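Local coordinates for ApRick protease (Rickettsia conorii, PDB 5C9F), which probably cleaves peptide bonds as a retropepsin-like aspartic endopeptidase, this chain being the C-terminal protease part of a longer protein, at residues Lys74-Leu80 with Asn91-Gly97. Numbering follows the deposited sequence.
Sequences KAAPITL and NIKGHVG
A G1 beta bulge interrupts the second strand of this antiparallel hairpin: N91, with phi/psi of 49°/62°, and I92 both face L80, and the chain turns a corner at N91. The hairpin, formed by strands 71-84 and 88-97, belongs to the retropepsin-like fold. Beyond the bulge the register is regular; the axes of 74-80 and 92-97 approach to 4.4 Å, with 147° between their N-to-C directions. Hydrogen-bonded pairs A76-V96, I78-G94 and L80-I92 alternate with non-hydrogen-bonded pairs P77-H95 and T79-K93. Each hydrogen-bonded pair is joined by two reciprocal bonds that close one ring: A76 N to V96 O 2.9 Å and V96 N to A76 O 2.8 Å; I78 N to G94 O 2.9 Å and G94 N to I78 O 3.0 Å; L80 N to I92 O 2.7 Å and I92 N to L80 O 2.9 Å. P77, lacking an amide hydrogen, sits at a non-hydrogen-bonded position and so costs the ladder nothing.

A76, I78, L80, I92 and V96 share the apolar face. I78 (chi1 p, chi2 t) brings CG2 to 4.1 Å from V96 CG1 and lies across side-chain-less G94. The register places L80 CB 4.4 Å from I92 CB, and beyond CB the L80 side chain runs m, t. I78, L80 and I92 also pack on strand 43-45, which pairs in parallel with the second strand through backbone hydrogen bonds between K93 and I43 and between H95 and both I43 and L45. A75, P77, T79, K93 and H95 take the other face. There H95 (chi1 p) stacks on Y66 and hydrogen-bonds D42 through ND1, while its CD2 lies 3.5 Å from A75 CB.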
loop_
_atom_site.group_PDB
_atom_site.type_symbol
_atom_site.label_atom_id
_atom_site.label_comp_id
_atom_site.label_asym_id
_atom_site.label_seq_id
_atom_site.Cartn_x
_atom_site.Cartn_y
_atom_site.Cartn_z
ATOM N N LYS A 74 -15.570 32.827 21.961
ATOM C CA LYS A 74 -16.345 31.717 22.549
ATOM C C LYS A 74 -16.705 30.658 21.482
ATOM O O LYS A 74 -16.990 30.983 20.325
ATOM C CB LYS A 74 -17.611 32.258 23.249
ATOM C CG LYS A 74 -17.296 33.161 24.427
ATOM C CD LYS A 74 -16.537 32.409 25.491
ATOM C CE LYS A 74 -17.319 31.314 26.138
ATOM N NZ LYS A 74 -18.665 31.683 26.615
ATOM N N ALA A 75 -16.708 29.400 21.890
ATOM C CA ALA A 75 -17.120 28.292 21.050
ATOM C C ALA A 75 -17.808 27.147 21.805
ATOM O O ALA A 75 -17.575 26.936 23.010
ATOM C CB ALA A 75 -15.913 27.779 20.238
ATOM N N ALA A 76 -18.645 26.404 21.093
ATOM C CA ALA A 76 -19.285 25.195 21.612
ATOM C C ALA A 76 -18.541 24.004 21.059
ATOM O O ALA A 76 -18.373 23.872 19.833
ATOM C CB ALA A 76 -20.754 25.125 21.203
ATOM N N PRO A 77 -18.087 23.110 21.937
ATOM C CA PRO A 77 -17.436 21.893 21.469
ATOM C C PRO A 77 -18.440 20.931 20.879
ATOM O O PRO A 77 -19.541 20.864 21.367
ATOM C CB PRO A 77 -16.812 21.308 22.755
ATOM C CG PRO A 77 -17.601 21.898 23.859
ATOM C CD PRO A 77 -18.043 23.242 23.405
ATOM N N ILE A 78 -18.054 20.221 19.815
ATOM C CA ILE A 78 -18.878 19.207 19.191
ATOM C C ILE A 78 -18.001 18.031 18.842
ATOM O O ILE A 78 -16.782 18.142 18.806
ATOM C CB ILE A 78 -19.585 19.723 17.934
ATOM C CG1 ILE A 78 -18.555 20.292 16.934
ATOM C CG2 ILE A 78 -20.631 20.812 18.302
ATOM C CD1 ILE A 78 -19.117 20.601 15.585
ATOM N N THR A 79 -18.646 16.923 18.519
ATOM C CA THR A 79 -17.977 15.742 17.963
ATOM C C THR A 79 -18.631 15.336 16.645
ATOM O O THR A 79 -19.829 15.310 16.542
ATOM C CB THR A 79 -18.050 14.572 18.949
ATOM O OG1 THR A 79 -17.406 14.974 20.163
ATOM C CG2 THR A 79 -17.361 13.355 18.384
ATOM N N LEU A 80 -17.808 15.133 15.623
ATOM C CA LEU A 80 -18.292 14.806 14.310
ATOM C C LEU A 80 -18.205 13.278 14.152
ATOM O O LEU A 80 -17.142 12.689 14.192
ATOM C CB LEU A 80 -17.501 15.531 13.282
ATOM C CG LEU A 80 -17.581 17.077 13.371
ATOM C CD1 LEU A 80 -16.525 17.669 12.470
ATOM C CD2 LEU A 80 -18.920 17.631 12.996
ATOM N N ASN A 91 -15.524 10.168 15.075
ATOM C CA ASN A 91 -15.610 10.963 16.304
ATOM C C ASN A 91 -14.513 11.984 16.419
ATOM O O ASN A 91 -13.710 11.939 17.309
ATOM C CB ASN A 91 -15.622 10.040 17.508
ATOM C CG ASN A 91 -16.766 9.048 17.452
ATOM O OD1 ASN A 91 -17.906 9.417 17.207
ATOM N ND2 ASN A 91 -16.456 7.775 17.631
ATOM N N ILE A 92 -14.508 12.905 15.471
ATOM C CA ILE A 92 -13.515 13.893 15.310
ATOM C C ILE A 92 -13.981 15.138 16.045
ATOM O O ILE A 92 -15.126 15.593 15.944
ATOM C CB ILE A 92 -13.318 14.227 13.823
ATOM C CG1 ILE A 92 -12.866 12.952 13.096
ATOM C CG2 ILE A 92 -12.370 15.435 13.632
ATOM C CD1 ILE A 92 -11.630 12.324 13.731
ATOM N N LYS A 93 -13.056 15.695 16.805
ATOM C CA LYS A 93 -13.356 16.862 17.656
ATOM C C LYS A 93 -13.486 18.098 16.808
ATOM O O LYS A 93 -12.666 18.360 15.912
ATOM C CB LYS A 93 -12.204 17.070 18.658
ATOM C CG LYS A 93 -12.611 17.489 20.059
ATOM C CD LYS A 93 -11.443 18.145 20.811
ATOM C CE LYS A 93 -11.858 18.681 22.175
ATOM N NZ LYS A 93 -11.980 17.599 23.193
ATOM N N GLY A 94 -14.432 18.948 17.199
ATOM C CA GLY A 94 -14.564 20.260 16.587
ATOM C C GLY A 94 -15.218 21.221 17.522
ATOM O O GLY A 94 -15.517 20.901 18.678
ATOM N N HIS A 95 -15.429 22.430 17.050
ATOM C CA HIS A 95 -16.168 23.382 17.804
ATOM C C HIS A 95 -16.800 24.355 16.835
ATOM O O HIS A 95 -16.397 24.449 15.683
ATOM C CB HIS A 95 -15.265 24.162 18.768
ATOM C CG HIS A 95 -14.225 24.990 18.069
ATOM N ND1 HIS A 95 -12.957 24.527 17.846
ATOM C CD2 HIS A 95 -14.250 26.265 17.586
ATOM C CE1 HIS A 95 -12.238 25.470 17.251
ATOM N NE2 HIS A 95 -12.998 26.528 17.077
ATOM N N VAL A 96 -17.849 25.012 17.293
ATOM C CA VAL A 96 -18.491 26.070 16.500
ATOM C C VAL A 96 -18.451 27.401 17.205
ATOM O O VAL A 96 -18.823 27.508 18.385
ATOM C CB VAL A 96 -19.891 25.673 15.974
ATOM C CG1 VAL A 96 -20.538 24.590 16.774
ATOM C CG2 VAL A 96 -20.765 26.862 15.741
ATOM N N GLY A 97 -17.959 28.401 16.479
ATOM C CA GLY A 97 -17.847 29.739 16.989
ATOM C C GLY A 97 -19.199 30.481 16.882
ATOM O O GLY A 97 -20.202 29.923 16.439
#